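Local coordinates for chloramphenicol acetyltransferase (Aliivibrio fischeri, PDB 6PXA), which probably transfers the acetyl group of acetyl-CoA to the 3-hydroxyl of chloramphenicol, as a trimeric acyltransferase of the hexapeptide-repeat family, at residues N157-P160 against Y161-V164; V171-R174 against F175-L179; L184-W188 against W189-L193; P192-H195 against I196-M200; E212-F215 against I216-G220. All coordinates share one frame; numbering follows the deposited sequence. Where two conformers were deposited one is given.

Interaction 1 (N157-P160 against Y161-V164); sequences NVAP and YSVV
A type II beta turn from A159 to S162 leads the chain into strand 162-165, in the last part of the left-handed beta-helix that marks hexapeptide-repeat acyltransferases. P160 and Y161 hold the two corner positions. The turn is closed by S162 N, which donates to A159 O at 3.1 Å with an N-H...O angle of 149°. Y161 takes the third place of the turn with positive phi (64°), as a type II turn requires. S162 folds back over the same carbonyl. Its CB lies 3.1 Å from A159 O, and its OG lies 3.5 Å from A159 CB.

Beyond the turn, V158 and V164 face each other with their side chains sliding past in opposite directions. V158 CG1 does the touching and sits 3.5 Å from V164 CG2. It stands anti to its own backbone N (chi1 174°), which brings it over the chain that returns from the turn. The same methyl also rests on S162 CB at 3.8 Å. P160 CB reaches the CD2 side of the Y161 ring at 4.0 Å.

V158 also packs on A146. Its backbone is hydrogen-bonded to H141 and G143, and that of S162 to I147, within the beta-helix. Y161 points out of the turn onto I180, L183 and L184 of helix 177-186, while S162 and V163 pack on the antiparallel strand 169-173.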
# COMPACT_ATOMS: atom_id res chain seq x y z
N ASN B 157 3.08 -16.75 -10.65
CA ASN B 157 3.77 -16.44 -11.89
C ASN B 157 2.88 -15.67 -12.86
O ASN B 157 1.66 -15.90 -12.94
CB ASN B 157 4.27 -17.73 -12.58
CG ASN B 157 5.38 -18.39 -11.81
OD1 ASN B 157 6.09 -17.72 -11.05
ND2 ASN B 157 5.55 -19.69 -12.00
N VAL B 158 3.49 -14.78 -13.63
CA VAL B 158 2.80 -13.92 -14.59
C VAL B 158 3.25 -14.32 -15.99
O VAL B 158 4.45 -14.29 -16.30
CB VAL B 158 3.08 -12.43 -14.31
CG1 VAL B 158 2.50 -11.53 -15.40
CG2 VAL B 158 2.52 -12.05 -12.95
N ALA B 159 2.28 -14.73 -16.83
CA ALA B 159 2.58 -15.15 -18.19
C ALA B 159 3.12 -13.98 -19.00
O ALA B 159 2.76 -12.83 -18.75
CB ALA B 159 1.33 -15.71 -18.87
N PRO B 160 3.97 -14.25 -20.00
CA PRO B 160 4.51 -13.18 -20.85
C PRO B 160 3.42 -12.32 -21.46
O PRO B 160 2.41 -12.82 -21.98
CB PRO B 160 5.29 -13.94 -21.93
CG PRO B 160 5.56 -15.27 -21.36
CD PRO B 160 4.46 -15.58 -20.40
N TYR B 161 3.66 -11.01 -21.45
CA TYR B 161 2.79 -10.00 -22.07
C TYR B 161 1.41 -9.95 -21.42
O TYR B 161 0.45 -9.44 -22.03
CB TYR B 161 2.69 -10.22 -23.57
CG TYR B 161 3.99 -9.90 -24.25
CD1 TYR B 161 4.32 -8.60 -24.58
CD2 TYR B 161 4.92 -10.90 -24.49
CE1 TYR B 161 5.53 -8.29 -25.17
CE2 TYR B 161 6.14 -10.62 -25.08
CZ TYR B 161 6.43 -9.32 -25.41
OH TYR B 161 7.64 -9.06 -25.98
N SER B 162 1.30 -10.48 -20.20
CA SER B 162 0.11 -10.29 -19.38
C SER B 162 0.11 -8.92 -18.70
O SER B 162 1.16 -8.37 -18.35
CB SER B 162 0.04 -11.40 -18.31
OG SER B 162 -0.38 -12.63 -18.87
N VAL B 163 -1.09 -8.38 -18.48
CA VAL B 163 -1.30 -7.22 -17.63
C VAL B 163 -2.01 -7.67 -16.36
O VAL B 163 -3.11 -8.24 -16.43
CB VAL B 163 -2.12 -6.13 -18.35
CG1 VAL B 163 -2.23 -4.86 -17.49
CG2 VAL B 163 -1.53 -5.85 -19.71
N VAL B 164 -1.42 -7.39 -15.20
CA VAL B 164 -1.89 -7.95 -13.93
C VAL B 164 -2.01 -6.82 -12.92
O VAL B 164 -1.08 -6.03 -12.76
CB VAL B 164 -0.96 -9.07 -13.40
CG1 VAL B 164 -1.60 -9.83 -12.21
CG2 VAL B 164 -0.60 -10.04 -14.53

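Interaction 2 (V171-R174 against F175-L179); sequences VKKR and FDENL
R174 and F175 lie side by side and point the same way, just where strand 169-173 gives way to helix 177-186. Along R174, CB comes first. It sits over one face of the F175 ring, 4.0 Å from the centroid and 25° off the normal, in a CH-pi contact. The shift is toward the CD2-CE2 rim, and CB is 3.7 Å from F175 CD2. The chain then bends at chi3, which carries NE and CZ along that rim. NE and CZ each lie 3.9 Å from F175 CE2. At the tip, NH2 is 4.0 Å from F175 CZ. The guanidinium is turned 51° from the ring plane, so this is not a parallel stack. Its polar atoms are hydrogen-bonded elsewhere: NH1 to G145 O, and NE to A95 O of the second subunit. NH2 makes weak hydrogen bonds to W97 O and I98 O of that subunit.

K173 makes the other link. Its side chain crosses that of E177 at about a right angle, and NZ forms a salt bridge with E177 OE2 at 3.1 Å. NZ meets OE2 on the syn side, somewhat out of the carboxylate plane. The bridge ties the end of the strand to the first turn of the helix. E177 bends at chi2, which turns its carboxylate back toward K173. K173 CD also lies 3.2 Å from E177 OE2.

R174 N is hydrogen-bonded to the backbone of Y161, so the pairing with strand 162-165 runs up to this corner. F175 packs on I180 and L183 of helix 177-186, on I208 of helix 208-219 and on W97 of the second subunit.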
# COMPACT_ATOMS: atom_id res chain seq x y z
N VAL B 171 -5.86 -8.84 -16.38
CA VAL B 171 -6.96 -8.09 -16.99
C VAL B 171 -6.94 -8.15 -18.51
O VAL B 171 -7.98 -7.90 -19.14
CB VAL B 171 -6.98 -6.62 -16.53
CG1 VAL B 171 -7.00 -6.54 -15.02
CG2 VAL B 171 -5.80 -5.86 -17.10
N LYS B 172 -5.80 -8.46 -19.12
CA LYS B 172 -5.68 -8.64 -20.57
C LYS B 172 -4.28 -9.12 -20.88
O LYS B 172 -3.38 -9.12 -20.03
CB LYS B 172 -5.96 -7.36 -21.35
CG LYS B 172 -5.04 -6.20 -20.99
CD LYS B 172 -5.30 -5.02 -21.92
CE LYS B 172 -5.04 -5.42 -23.37
NZ LYS B 172 -4.85 -4.26 -24.28
N LYS B 173 -4.10 -9.55 -22.13
CA LYS B 173 -2.80 -9.76 -22.74
C LYS B 173 -2.57 -8.65 -23.76
O LYS B 173 -3.50 -8.24 -24.44
CB LYS B 173 -2.72 -11.15 -23.39
CG LYS B 173 -2.87 -12.28 -22.37
CD LYS B 173 -2.36 -13.62 -22.91
CE LYS B 173 -0.91 -13.85 -22.52
NZ LYS B 173 -0.39 -15.17 -23.01
N ARG B 174 -1.34 -8.12 -23.82
CA ARG B 174 -1.10 -6.94 -24.65
C ARG B 174 -1.36 -7.23 -26.12
O ARG B 174 -1.80 -6.34 -26.86
CB ARG B 174 0.33 -6.43 -24.44
CG ARG B 174 0.61 -5.81 -23.07
CD ARG B 174 2.11 -5.67 -22.83
NE ARG B 174 2.74 -4.72 -23.74
CZ ARG B 174 4.05 -4.67 -24.01
NH1 ARG B 174 4.90 -5.51 -23.44
NH2 ARG B 174 4.51 -3.76 -24.85
N PHE B 175 -1.07 -8.46 -26.57
CA PHE B 175 -1.21 -8.82 -27.98
C PHE B 175 -1.87 -10.19 -28.11
O PHE B 175 -1.97 -10.95 -27.14
CB PHE B 175 0.15 -8.82 -28.69
CG PHE B 175 0.95 -7.59 -28.43
CD1 PHE B 175 0.65 -6.41 -29.09
CD2 PHE B 175 1.99 -7.60 -27.51
CE1 PHE B 175 1.39 -5.26 -28.85
CE2 PHE B 175 2.73 -6.46 -27.27
CZ PHE B 175 2.42 -5.28 -27.94
N ASP B 176 -2.30 -10.50 -29.33
CA ASP B 176 -2.82 -11.83 -29.65
C ASP B 176 -1.74 -12.89 -29.45
O ASP B 176 -0.54 -12.61 -29.52
CB ASP B 176 -3.31 -11.88 -31.09
CG ASP B 176 -3.99 -10.60 -31.50
OD1 ASP B 176 -3.44 -9.52 -31.17
OD2 ASP B 176 -5.06 -10.67 -32.15
N GLU B 177 -2.19 -14.13 -29.22
CA GLU B 177 -1.26 -15.21 -28.89
C GLU B 177 -0.21 -15.41 -29.98
O GLU B 177 0.97 -15.61 -29.68
CB GLU B 177 -2.03 -16.52 -28.66
CG GLU B 177 -2.86 -16.55 -27.37
CD GLU B 177 -2.01 -16.50 -26.12
OE1 GLU B 177 -0.84 -16.95 -26.15
OE2 GLU B 177 -2.50 -16.01 -25.08
N ASN B 178 -0.63 -15.38 -31.24
CA ASN B 178 0.32 -15.63 -32.32
C ASN B 178 1.45 -14.61 -32.32
O ASN B 178 2.62 -14.96 -32.53
CB ASN B 178 -0.42 -15.63 -33.67
CG ASN B 178 -1.41 -16.77 -33.79
OD1 ASN B 178 -1.37 -17.73 -33.02
ND2 ASN B 178 -2.32 -16.67 -34.76
N LEU B 179 1.12 -13.34 -32.06
CA LEU B 179 2.13 -12.28 -32.04
C LEU B 179 2.98 -12.33 -30.79
O LEU B 179 4.18 -12.03 -30.84
CB LEU B 179 1.45 -10.92 -32.15
CG LEU B 179 0.56 -10.72 -33.38
CD1 LEU B 179 -0.08 -9.36 -33.32
CD2 LEU B 179 1.35 -10.89 -34.68

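Interaction 3 (L184-W188 against W189-L193); sequences LVIKW and WDWPL
K187 leaves the helix that ends at I186 with positive phi, and the chain makes a 3-10 turn through W188 and W189, where K187 O accepts D190 N, three residues on, at 2.8 Å and W188 O accepts W191 N at 3.2 Å. Three tryptophans fill the turn. W189 sets the edge of its six-membered ring toward the face of the W188 five-membered ring. The stack is T-shaped, with centroids 4.9 Å apart and planes at 64°. Both indoles have CG between backbone N and carbonyl carbon, and this brings the two consecutive rings together. K187 CA lies over one face of the W189 six-membered ring, 4.1 Å from its centroid. L184 CD2 comes to the edge of the same ring, near CH2.

W191 folds back on the turn. Its five-membered ring lies under W188 CA, only 3.4 Å from the centroid and 6° off the normal. Its NE1 donates to I186 O at 2.8 Å, a bond bent to 141°. This bond takes up a carbonyl at the helix end and helps to fix the rotation of the indole. D190 is held from outside by a salt bridge to K75.

W188 also meets S99 of the second subunit. A short 3-10 turn thus links helix 177-186 to helix 193-198, with W188 and W189 packed toward F76 of the beta-helix part and W191 toward L211, F215 and V219 of helix 208-219.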
# COMPACT_ATOMS: atom_id res chain seq x y z
N LEU B 184 8.46 -13.81 -28.61
CA LEU B 184 9.23 -14.67 -27.73
C LEU B 184 10.30 -15.46 -28.48
O LEU B 184 11.23 -15.97 -27.85
CB LEU B 184 8.30 -15.63 -26.98
CG LEU B 184 7.34 -14.91 -26.01
CD1 LEU B 184 6.51 -15.90 -25.20
CD2 LEU B 184 8.12 -14.01 -25.08
N VAL B 185 10.19 -15.57 -29.80
CA VAL B 185 11.23 -16.21 -30.60
C VAL B 185 12.31 -15.22 -31.01
O VAL B 185 13.51 -15.52 -30.93
CB VAL B 185 10.59 -16.89 -31.84
CG1 VAL B 185 11.67 -17.32 -32.82
CG2 VAL B 185 9.75 -18.09 -31.41
N ILE B 186 11.92 -14.02 -31.46
CA ILE B 186 12.91 -13.09 -32.00
C ILE B 186 13.67 -12.37 -30.89
O ILE B 186 14.83 -11.99 -31.09
CB ILE B 186 12.26 -12.08 -32.97
CG1 ILE B 186 11.22 -11.20 -32.28
CG2 ILE B 186 11.61 -12.80 -34.17
CD1 ILE B 186 10.50 -10.27 -33.27
N LYS B 187 13.05 -12.18 -29.72
CA LYS B 187 13.74 -11.68 -28.53
C LYS B 187 14.60 -10.45 -28.84
O LYS B 187 15.83 -10.47 -28.71
CB LYS B 187 14.61 -12.77 -27.90
CG LYS B 187 13.88 -14.05 -27.53
CD LYS B 187 14.79 -14.93 -26.72
CE LYS B 187 14.18 -16.31 -26.46
NZ LYS B 187 14.42 -17.28 -27.56
N TRP B 188 13.92 -9.36 -29.22
CA TRP B 188 14.63 -8.15 -29.65
C TRP B 188 15.51 -7.58 -28.55
O TRP B 188 16.46 -6.85 -28.85
CB TRP B 188 13.65 -7.05 -30.11
CG TRP B 188 12.76 -6.47 -28.99
CD1 TRP B 188 11.46 -6.79 -28.75
CD2 TRP B 188 13.12 -5.48 -27.99
NE1 TRP B 188 10.99 -6.08 -27.66
CE2 TRP B 188 11.98 -5.27 -27.19
CE3 TRP B 188 14.28 -4.75 -27.72
CZ2 TRP B 188 11.98 -4.36 -26.12
CZ3 TRP B 188 14.29 -3.87 -26.66
CH2 TRP B 188 13.15 -3.68 -25.86
N TRP B 189 15.21 -7.89 -27.28
CA TRP B 189 16.07 -7.42 -26.19
C TRP B 189 17.46 -8.06 -26.24
O TRP B 189 18.39 -7.53 -25.62
CB TRP B 189 15.39 -7.68 -24.83
CG TRP B 189 14.74 -9.02 -24.75
CD1 TRP B 189 15.35 -10.20 -24.45
CD2 TRP B 189 13.37 -9.33 -24.99
NE1 TRP B 189 14.43 -11.23 -24.50
CE2 TRP B 189 13.21 -10.72 -24.82
CE3 TRP B 189 12.25 -8.55 -25.32
CZ2 TRP B 189 11.97 -11.35 -24.97
CZ3 TRP B 189 11.02 -9.18 -25.47
CH2 TRP B 189 10.90 -10.57 -25.31
N ASP B 190 17.64 -9.14 -26.98
CA ASP B 190 18.94 -9.80 -27.08
C ASP B 190 19.71 -9.40 -28.34
O ASP B 190 20.87 -9.80 -28.48
CB ASP B 190 18.76 -11.31 -27.04
CG ASP B 190 18.44 -11.82 -25.64
OD1 ASP B 190 18.85 -11.16 -24.66
OD2 ASP B 190 17.79 -12.89 -25.53
N TRP B 191 19.11 -8.61 -29.23
CA TRP B 191 19.78 -8.18 -30.45
C TRP B 191 20.98 -7.28 -30.13
O TRP B 191 20.98 -6.58 -29.11
CB TRP B 191 18.82 -7.41 -31.35
CG TRP B 191 17.66 -8.18 -31.87
CD1 TRP B 191 17.39 -9.49 -31.65
CD2 TRP B 191 16.61 -7.68 -32.71
NE1 TRP B 191 16.23 -9.84 -32.29
CE2 TRP B 191 15.73 -8.75 -32.95
CE3 TRP B 191 16.32 -6.42 -33.26
CZ2 TRP B 191 14.58 -8.61 -33.73
CZ3 TRP B 191 15.18 -6.29 -34.03
CH2 TRP B 191 14.33 -7.37 -34.26
N PRO B 192 21.97 -7.23 -31.02
CA PRO B 192 23.03 -6.23 -30.87
C PRO B 192 22.43 -4.84 -30.86
O PRO B 192 21.37 -4.59 -31.44
CB PRO B 192 23.93 -6.45 -32.09
CG PRO B 192 23.60 -7.85 -32.56
CD PRO B 192 22.13 -7.99 -32.28
N LEU B 193 23.10 -3.92 -30.16
CA LEU B 193 22.49 -2.62 -29.89
C LEU B 193 22.18 -1.87 -31.18
O LEU B 193 21.15 -1.19 -31.27
CB LEU B 193 23.40 -1.79 -29.00
CG LEU B 193 23.14 -0.29 -28.91
CD1 LEU B 193 21.77 0.03 -28.28
CD2 LEU B 193 24.27 0.38 -28.14

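Interaction 4 (P192-H195 against I196-M200); sequences PLQH and IKNTM
The amide planes of Q194 and N198 stand 48° apart. Q194 NE2 donates to N198 OD1 at 2.8 Å, with an angle of 157°. The acceptor lies in the Q194 amide plane, but the donor stands above the plane of the N198 carbonyl. Q194 has CG anti to the backbone N (chi1 -170°) and bends at chi2, which turns its amide forward along the helix to N198. N198 ND2 approaches the H195 ring obliquely. That ring has P192 CG at its edge, in the ring plane. The imidazole ND1 and the N198 amide ND2 are both hydrogen-bonded to Y214 OH, on helix 208-219. The N198 amide is thus held at both of its polar atoms.

These residues form the short helix 193-198, with P192 as its N-cap. P192 O accepts both H195 N and I196 N, and the first turn therefore mixes three- and four-residue spacings. K197 N to L193 O follows at 2.9 Å and is almost straight.

At the other end H195 O takes two donors, T199 OG1 at 2.7 Å and T199 N at 3.0 Å. The hydroxyl comes nearly along the C=O axis. T199 has already left helical backbone angles. On another side of the helix L193 CD1 lies 3.8 Å from K197 CG, with the two chains crossing obliquely. L193 and I196 pack on F108 of the second subunit, and I196 also reaches F76 and W191.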
# COMPACT_ATOMS: atom_id res chain seq x y z
N PRO B 192 21.97 -7.23 -31.02
CA PRO B 192 23.03 -6.23 -30.87
C PRO B 192 22.43 -4.84 -30.86
O PRO B 192 21.37 -4.59 -31.44
CB PRO B 192 23.93 -6.45 -32.09
CG PRO B 192 23.60 -7.85 -32.56
CD PRO B 192 22.13 -7.99 -32.28
N LEU B 193 23.10 -3.92 -30.16
CA LEU B 193 22.49 -2.62 -29.89
C LEU B 193 22.18 -1.87 -31.18
O LEU B 193 21.15 -1.19 -31.27
CB LEU B 193 23.40 -1.79 -29.00
CG LEU B 193 23.14 -0.29 -28.91
CD1 LEU B 193 21.77 0.03 -28.28
CD2 LEU B 193 24.27 0.38 -28.14
N GLN B 194 23.02 -2.01 -32.21
CA GLN B 194 22.76 -1.29 -33.45
C GLN B 194 21.49 -1.79 -34.14
O GLN B 194 20.84 -1.03 -34.86
CB GLN B 194 23.97 -1.39 -34.40
CG GLN B 194 23.90 -0.48 -35.62
CD GLN B 194 23.75 1.00 -35.27
OE1 GLN B 194 24.57 1.57 -34.55
NE2 GLN B 194 22.69 1.62 -35.78
N HIS B 195 21.11 -3.05 -33.93
CA HIS B 195 19.89 -3.56 -34.54
C HIS B 195 18.66 -3.04 -33.80
O HIS B 195 17.61 -2.80 -34.42
CB HIS B 195 19.89 -5.08 -34.55
CG HIS B 195 20.68 -5.68 -35.67
ND1 HIS B 195 20.43 -5.38 -36.99
CD2 HIS B 195 21.68 -6.59 -35.67
CE1 HIS B 195 21.27 -6.06 -37.76
NE2 HIS B 195 22.04 -6.80 -36.98
N ILE B 196 18.76 -2.89 -32.49
CA ILE B 196 17.68 -2.27 -31.73
C ILE B 196 17.54 -0.81 -32.13
O ILE B 196 16.42 -0.32 -32.34
CB ILE B 196 17.93 -2.43 -30.22
CG1 ILE B 196 18.00 -3.92 -29.88
CG2 ILE B 196 16.83 -1.72 -29.40
CD1 ILE B 196 18.28 -4.24 -28.43
N LYS B 197 18.65 -0.10 -32.23
CA LYS B 197 18.62 1.26 -32.75
C LYS B 197 17.98 1.30 -34.13
O LYS B 197 17.07 2.10 -34.38
CB LYS B 197 20.03 1.84 -32.76
CG LYS B 197 20.64 1.94 -31.37
CD LYS B 197 21.99 2.61 -31.38
CE LYS B 197 21.89 4.05 -31.84
NZ LYS B 197 23.17 4.79 -31.67
N ASN B 198 18.42 0.41 -35.04
CA ASN B 198 17.93 0.43 -36.41
C ASN B 198 16.43 0.19 -36.49
O ASN B 198 15.77 0.68 -37.42
CB ASN B 198 18.63 -0.63 -37.27
CG ASN B 198 20.07 -0.28 -37.58
OD1 ASN B 198 20.50 0.85 -37.35
ND2 ASN B 198 20.81 -1.24 -38.11
N THR B 199 15.87 -0.57 -35.56
CA THR B 199 14.46 -0.90 -35.62
C THR B 199 13.64 -0.09 -34.62
O THR B 199 12.47 -0.40 -34.40
CB THR B 199 14.26 -2.39 -35.41
OG1 THR B 199 15.40 -3.08 -35.93
CG2 THR B 199 13.06 -2.85 -36.17
N MET B 200 14.24 0.95 -34.04
CA MET B 200 13.55 1.74 -33.03
C MET B 200 12.21 2.30 -33.52
O MET B 200 11.26 2.41 -32.74
CB MET B 200 14.47 2.86 -32.55
CG MET B 200 13.89 3.67 -31.41
SD MET B 200 13.41 2.64 -30.01
CE MET B 200 14.99 1.86 -29.66

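Interaction 5 (E212-F215 against I216-G220); sequences EQYF and IKNVG
F215 sets the CD1-CE1 side of its ring against V219, one helical turn on, and the two side chains cross at about a right angle. F215 CD1 lies 3.5 Å from V219 CB, and CE1 lies 3.7 Å from V219 CG1. F215 CG is anti to the backbone N (chi1 -177°), which lays the ring beside V219. One of its faces has G220 N over its centre, 3.9 Å above the plane.

Y214 is met differently, over a face. N218 CB lies over one side of the phenol ring, 3.9 Å from the centroid and 21° off the normal, in a CH-pi contact. V219 CG2 meets the same ring obliquely, at CE1. The phenol oxygen is held by hydrogen bonds from helix 193-198.

The backbone changes spacing here. I216 N to E212 O and K217 N to Q213 O are ordinary helical bonds, and N218 N to Y214 O continues them. F215 O then takes two donors, V219 N at 3.0 Å and G220 N at 3.0 Å. They come from opposite faces of its carbonyl plane. G220 has positive phi.

The stretch is the last part of helix 208-219, near the C-terminus of the chain. F215 and V219 pack on W191, and the F215 and W191 ring planes are about 25° apart. F215 also rests on I186, while I216 and K217 are exposed. The bond from G220 to F215 O spans five residues, the mark of the wider pi-type turn found here toward the C-terminal end of the helix.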
# COMPACT_ATOMS: atom_id res chain seq x y z
N GLU B 212 9.19 -8.69 -37.01
CA GLU B 212 9.55 -10.06 -37.34
C GLU B 212 10.25 -10.13 -38.69
O GLU B 212 11.15 -10.96 -38.88
CB GLU B 212 8.30 -10.94 -37.34
CG GLU B 212 8.57 -12.41 -37.60
CD GLU B 212 7.31 -13.19 -37.95
OE1 GLU B 212 6.30 -12.58 -38.35
OE2 GLU B 212 7.35 -14.43 -37.83
N GLN B 213 9.87 -9.27 -39.64
CA GLN B 213 10.55 -9.26 -40.93
C GLN B 213 11.97 -8.70 -40.80
O GLN B 213 12.90 -9.24 -41.40
CB GLN B 213 9.77 -8.45 -41.97
CG GLN B 213 8.45 -9.07 -42.40
CD GLN B 213 8.61 -10.42 -43.08
OE1 GLN B 213 9.49 -10.63 -43.92
NE2 GLN B 213 7.74 -11.36 -42.71
N TYR B 214 12.15 -7.63 -40.02
CA TYR B 214 13.49 -7.11 -39.80
C TYR B 214 14.40 -8.18 -39.23
O TYR B 214 15.56 -8.32 -39.64
CB TYR B 214 13.48 -5.89 -38.87
CG TYR B 214 14.88 -5.30 -38.69
CD1 TYR B 214 15.74 -5.77 -37.70
CD2 TYR B 214 15.34 -4.30 -39.54
CE1 TYR B 214 17.02 -5.25 -37.57
CE2 TYR B 214 16.60 -3.78 -39.41
CZ TYR B 214 17.45 -4.25 -38.43
OH TYR B 214 18.71 -3.71 -38.33
N PHE B 215 13.88 -8.95 -38.27
CA PHE B 215 14.62 -10.09 -37.73
C PHE B 215 15.06 -11.03 -38.84
O PHE B 215 16.23 -11.43 -38.90
CB PHE B 215 13.77 -10.83 -36.70
CG PHE B 215 14.47 -11.96 -36.05
CD1 PHE B 215 15.32 -11.74 -34.98
CD2 PHE B 215 14.30 -13.26 -36.50
CE1 PHE B 215 15.97 -12.77 -34.37
CE2 PHE B 215 14.94 -14.30 -35.90
CZ PHE B 215 15.78 -14.05 -34.83
N ILE B 216 14.13 -11.42 -39.71
CA ILE B 216 14.45 -12.42 -40.73
C ILE B 216 15.55 -11.93 -41.65
O ILE B 216 16.45 -12.69 -42.04
CB ILE B 216 13.18 -12.81 -41.51
CG1 ILE B 216 12.15 -13.45 -40.57
CG2 ILE B 216 13.51 -13.76 -42.66
CD1 ILE B 216 10.76 -13.61 -41.17
N LYS B 217 15.53 -10.64 -42.01
CA LYS B 217 16.47 -10.12 -42.99
C LYS B 217 17.82 -9.77 -42.38
O LYS B 217 18.85 -9.86 -43.07
CB LYS B 217 15.90 -8.88 -43.69
CG LYS B 217 14.45 -9.00 -44.11
CD LYS B 217 14.28 -9.82 -45.37
CE LYS B 217 12.81 -9.96 -45.71
NZ LYS B 217 12.05 -8.67 -45.56
N ASN B 218 17.85 -9.37 -41.11
CA ASN B 218 19.04 -8.73 -40.56
C ASN B 218 19.65 -9.42 -39.35
O ASN B 218 20.86 -9.36 -39.17
CB ASN B 218 18.69 -7.28 -40.18
CG ASN B 218 18.13 -6.52 -41.37
OD1 ASN B 218 16.99 -6.06 -41.35
ND2 ASN B 218 18.92 -6.42 -42.42
N VAL B 219 18.85 -10.10 -38.54
CA VAL B 219 19.33 -10.63 -37.27
C VAL B 219 19.56 -12.13 -37.38
O VAL B 219 20.70 -12.60 -37.29
CB VAL B 219 18.34 -10.29 -36.13
CG1 VAL B 219 18.94 -10.63 -34.78
CG2 VAL B 219 17.95 -8.82 -36.21
N GLY B 220 18.49 -12.89 -37.57
CA GLY B 220 18.59 -14.31 -37.83
C GLY B 220 19.21 -15.12 -36.70
O GLY B 220 19.94 -16.08 -36.94

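Overall arrangement
The five interactions follow one another along the last third of the chain, and interactions 3 and 4 share P192 and L193. Interactions 1 and 2 have centres 10 Å apart and lie on neighbouring antiparallel strands, 162-165 and 169-173. Interaction 2 leads into helix 177-186, and interaction 3 opens at the end of that helix. Interactions 3, 4 and 5 form a compact group, with centres 10 to 11 Å apart. Interactions 1 and 5 are about 26 Å apart, centre to centre, and do not touch. The chain thus passes from beta-helix to C-terminal helices. Interactions 2, 3 and 4 also touch the second subunit, so this passage lies partly at the trimer interface.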